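Local coordinates for C3-degrading proteinase (CppA protein) (Streptococcus pneumoniae, PDB 3E0R), which probably acts as a proteinase that degrades complement C3, and is built from glyoxalase-clan domains, at residues 22-25 and 26-30; 81-84 and 85-88. One frame throughout, in Å; residues are numbered along the deposited sequence.

Overall arrangement
Contact 1 lies wholly within a helix, whereas contact 2 runs from the end of a strand through a short loop into a helix; both belong to the N-terminal family region, of the glyoxalase clan. Contact 1 occupies most of helix 21-31, which lies against strands 9-18, 43-47 and 53-59 of the eight-stranded mixed sheet. Contact 2 leads from the end of strand 74-81 into the start of helix 84-91, and its apolar side meets strands 107-112 and 118-122 of the other, seven-stranded sheet. The centres of contacts 1 and 2 are 19 Å apart. The nearest atoms of contacts 1 and 2 are about 10 Å apart. Each contact is local, and the helix that carries it rests on a different sheet.

Contact 1: 22-25 and 26-30; sequences KLNE and TFYIE
Asn24 and Tyr28 stand side by side on the buried flank of one helix, pointing the same way, with amide and ring planes 21° apart. Asn24 OD1 comes only to 4.2 Å from Tyr28 CE2. The closer touch is made by the backbone: Asn24 O sits at the ring edge, 3.3 Å from Tyr28 CD2, while accepting a nearly straight bond from Tyr28 N. Phe27 CD2 lies over the centre of one Tyr28 face, 3.6 Å above its plane. The Asn24 amide is held through ND2 by Asn20 O and Glu115 OE2, and the Tyr28 ring packs on Leu16, Leu46, Leu55 and Leu57.

The backbone is firmly held too: Thr26 N (2.9 Å) and Thr26 OG1 (2.6 Å) reach Lys22 O from opposite faces of the carbonyl plane. OG1 lies beside its own backbone N (chi1 -47°), which turns the hydroxyl back one helical turn. Ile29 CD1 rests lightly against Glu25 CB at 4.2 Å, bordering the sheet side at Leu44 and Leu46. Looseness lies in the exposed side chains, where Lys22 NZ forms a salt bridge with Glu25 OE1 at 2.9 Å. The whole is an amphipathic helix with a pi-type turn at 26-30, its Asn24/Tyr28 flank laid on a mixed beta-sheet of a glyoxalase-clan fold, with Phe27 against the loop at Ser113 and Pro114.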
# COMPACT_ATOMS: atom_id res chain seq x y z
N LYS A 22 3.07 -0.17 17.63
CA LYS A 22 3.30 1.20 18.01
C LYS A 22 4.31 1.84 17.05
O LYS A 22 4.13 2.96 16.63
CB LYS A 22 3.75 1.31 19.48
CG LYS A 22 3.70 2.72 20.01
CD LYS A 22 2.29 3.07 20.45
CE LYS A 22 1.93 4.52 20.19
NZ LYS A 22 0.44 4.75 20.22
N LEU A 23 5.37 1.10 16.69
CA LEU A 23 6.35 1.58 15.71
C LEU A 23 5.68 2.01 14.42
O LEU A 23 5.91 3.12 13.92
CB LEU A 23 7.37 0.50 15.36
CG LEU A 23 8.73 0.45 16.02
CD1 LEU A 23 9.55 -0.73 15.48
CD2 LEU A 23 9.45 1.79 15.81
N ASN A 24 4.90 1.10 13.86
CA ASN A 24 4.22 1.31 12.58
C ASN A 24 3.19 2.45 12.68
O ASN A 24 3.08 3.30 11.79
CB ASN A 24 3.63 -0.01 12.05
CG ASN A 24 4.69 -0.95 11.47
OD1 ASN A 24 4.87 -1.00 10.27
ND2 ASN A 24 5.45 -1.63 12.35
N GLU A 25 2.47 2.51 13.80
CA GLU A 25 1.53 3.63 14.06
C GLU A 25 2.23 4.97 14.06
O GLU A 25 1.78 5.93 13.46
CB GLU A 25 0.89 3.50 15.44
CG GLU A 25 -0.06 2.37 15.66
CD GLU A 25 -0.85 2.54 16.98
OE1 GLU A 25 -0.31 3.11 17.95
OE2 GLU A 25 -2.02 2.10 17.05
N THR A 26 3.35 5.03 14.78
CA THR A 26 4.13 6.25 14.88
C THR A 26 4.54 6.76 13.52
O THR A 26 4.65 7.96 13.31
CB THR A 26 5.38 6.05 15.74
OG1 THR A 26 5.01 5.36 16.94
CG2 THR A 26 6.02 7.37 16.10
N PHE A 27 4.78 5.82 12.60
CA PHE A 27 5.30 6.12 11.27
C PHE A 27 4.17 6.64 10.37
O PHE A 27 4.23 7.75 9.84
CB PHE A 27 5.99 4.85 10.67
CG PHE A 27 6.51 5.04 9.28
CD1 PHE A 27 7.65 5.81 9.05
CD2 PHE A 27 5.87 4.46 8.21
CE1 PHE A 27 8.13 5.99 7.77
CE2 PHE A 27 6.33 4.65 6.93
CZ PHE A 27 7.45 5.39 6.70
N TYR A 28 3.10 5.86 10.28
CA TYR A 28 2.06 6.14 9.30
C TYR A 28 1.14 7.29 9.73
O TYR A 28 0.72 8.12 8.90
CB TYR A 28 1.27 4.88 9.03
CG TYR A 28 2.00 3.95 8.12
CD1 TYR A 28 2.07 4.21 6.76
CD2 TYR A 28 2.54 2.74 8.59
CE1 TYR A 28 2.74 3.32 5.89
CE2 TYR A 28 3.21 1.84 7.72
CZ TYR A 28 3.31 2.16 6.38
OH TYR A 28 3.93 1.30 5.53
N ILE A 29 0.93 7.37 11.04
CA ILE A 29 0.05 8.38 11.61
C ILE A 29 0.87 9.60 11.95
O ILE A 29 0.64 10.66 11.39
CB ILE A 29 -0.72 7.87 12.87
CG1 ILE A 29 -1.67 6.73 12.49
CG2 ILE A 29 -1.54 8.98 13.50
CD1 ILE A 29 -2.05 5.87 13.65
N GLU A 30 1.84 9.44 12.85
CA GLU A 30 2.55 10.60 13.35
C GLU A 30 3.46 11.16 12.28
O GLU A 30 3.49 12.37 12.06
CB GLU A 30 3.36 10.34 14.63
CG GLU A 30 2.89 9.17 15.50
CD GLU A 30 2.21 9.55 16.80
OE1 GLU A 30 2.94 9.93 17.74
OE2 GLU A 30 0.95 9.40 16.87

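Contact 2: 81-84 and 85-88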
# COMPACT_ATOMS: atom_id res chain seq x y z
N VAL A 81 -0.54 12.78 -2.73
CA VAL A 81 -1.22 13.75 -1.89
C VAL A 81 -1.86 14.85 -2.76
O VAL A 81 -1.26 15.33 -3.72
CB VAL A 81 -0.21 14.33 -0.87
CG1 VAL A 81 -0.78 15.52 -0.09
CG2 VAL A 81 0.24 13.26 0.05
N GLU A 82 -3.09 15.22 -2.42
CA GLU A 82 -3.81 16.34 -3.10
C GLU A 82 -3.19 17.76 -2.91
O GLU A 82 -2.88 18.41 -3.89
CB GLU A 82 -5.28 16.39 -2.63
CG GLU A 82 -6.13 17.45 -3.31
CD GLU A 82 -6.31 17.14 -4.79
OE1 GLU A 82 -6.08 15.96 -5.16
OE2 GLU A 82 -6.70 18.05 -5.57
N ASN A 83 -3.10 18.25 -1.67
CA ASN A 83 -2.49 19.56 -1.40
C ASN A 83 -0.96 19.38 -1.24
O ASN A 83 -0.50 18.62 -0.36
CB ASN A 83 -3.12 20.24 -0.17
CG ASN A 83 -2.62 21.71 0.04
OD1 ASN A 83 -1.60 22.18 -0.54
ND2 ASN A 83 -3.37 22.45 0.87
N PRO A 84 -0.18 20.04 -2.10
CA PRO A 84 1.27 19.83 -1.98
C PRO A 84 1.88 20.46 -0.71
O PRO A 84 2.87 19.96 -0.17
CB PRO A 84 1.86 20.48 -3.26
CG PRO A 84 0.67 20.82 -4.12
CD PRO A 84 -0.52 20.95 -3.21
N LEU A 85 1.27 21.53 -0.22
CA LEU A 85 1.75 22.14 1.01
C LEU A 85 1.59 21.22 2.22
O LEU A 85 2.16 21.47 3.26
CB LEU A 85 1.06 23.49 1.27
CG LEU A 85 1.21 24.51 0.14
CD1 LEU A 85 0.53 25.79 0.58
CD2 LEU A 85 2.70 24.70 -0.23
N GLU A 86 0.83 20.15 2.08
CA GLU A 86 0.77 19.17 3.15
C GLU A 86 2.04 18.34 3.19
O GLU A 86 2.43 17.96 4.29
CB GLU A 86 -0.49 18.30 3.10
CG GLU A 86 -1.74 19.11 3.25
CD GLU A 86 -2.99 18.31 2.97
OE1 GLU A 86 -2.92 17.06 2.79
OE2 GLU A 86 -4.07 18.95 2.94
N ILE A 87 2.68 18.06 2.04
CA ILE A 87 3.99 17.36 2.05
C ILE A 87 5.10 18.19 2.74
O ILE A 87 5.97 17.65 3.46
CB ILE A 87 4.47 16.96 0.61
CG1 ILE A 87 3.55 15.89 0.02
CG2 ILE A 87 5.97 16.46 0.61
CD1 ILE A 87 3.71 15.70 -1.45
N GLU A 88 5.06 19.50 2.53
CA GLU A 88 6.02 20.42 3.13
C GLU A 88 5.77 20.55 4.63
O GLU A 88 6.70 20.82 5.39
CB GLU A 88 5.95 21.79 2.44
CG GLU A 88 6.11 21.72 0.90
CD GLU A 88 6.39 23.08 0.22
OE1 GLU A 88 6.24 24.18 0.85
OE2 GLU A 88 6.75 23.04 -0.98
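Leu85 meets Asn83 first: Leu85 N donates to Asn83 OD1 at 3.0 Å, from above the plane of the side-chain amide, 45° out of it. The Asn83 CG lies anti to the backbone N (chi1 -172°), which brings OD1 forward over the first turn, where it also touches Leu85 CB. Glu86 N follows, bonding to Asn83 O at 3.2 Å. The Glu86 side chain, extended beyond CG, runs back across Asn83 at about a right angle and sets Glu86 OE2 3.5 Å from Asn83 CB. Glu86 OE1 lies 3.9 Å from Val81 CG1 and accepts from Ser149 N, so this buried carboxylate ties the helix start to the loop around Leu148. At Ile87 the contact turns apolar: Ile87 CG1 lies 4.2 Å from Val81 CB, and both side chains also touch Ile121 of strand 118-122. Ile87 N makes a weak bond to Pro84 O. Glu88 CG brushes Pro84 O at 3.8 Å. Asn83 is therefore an N-cap: its side-chain and backbone oxygens satisfy two amides of the first turn, while proline at the next position has no N-H that needs a partner.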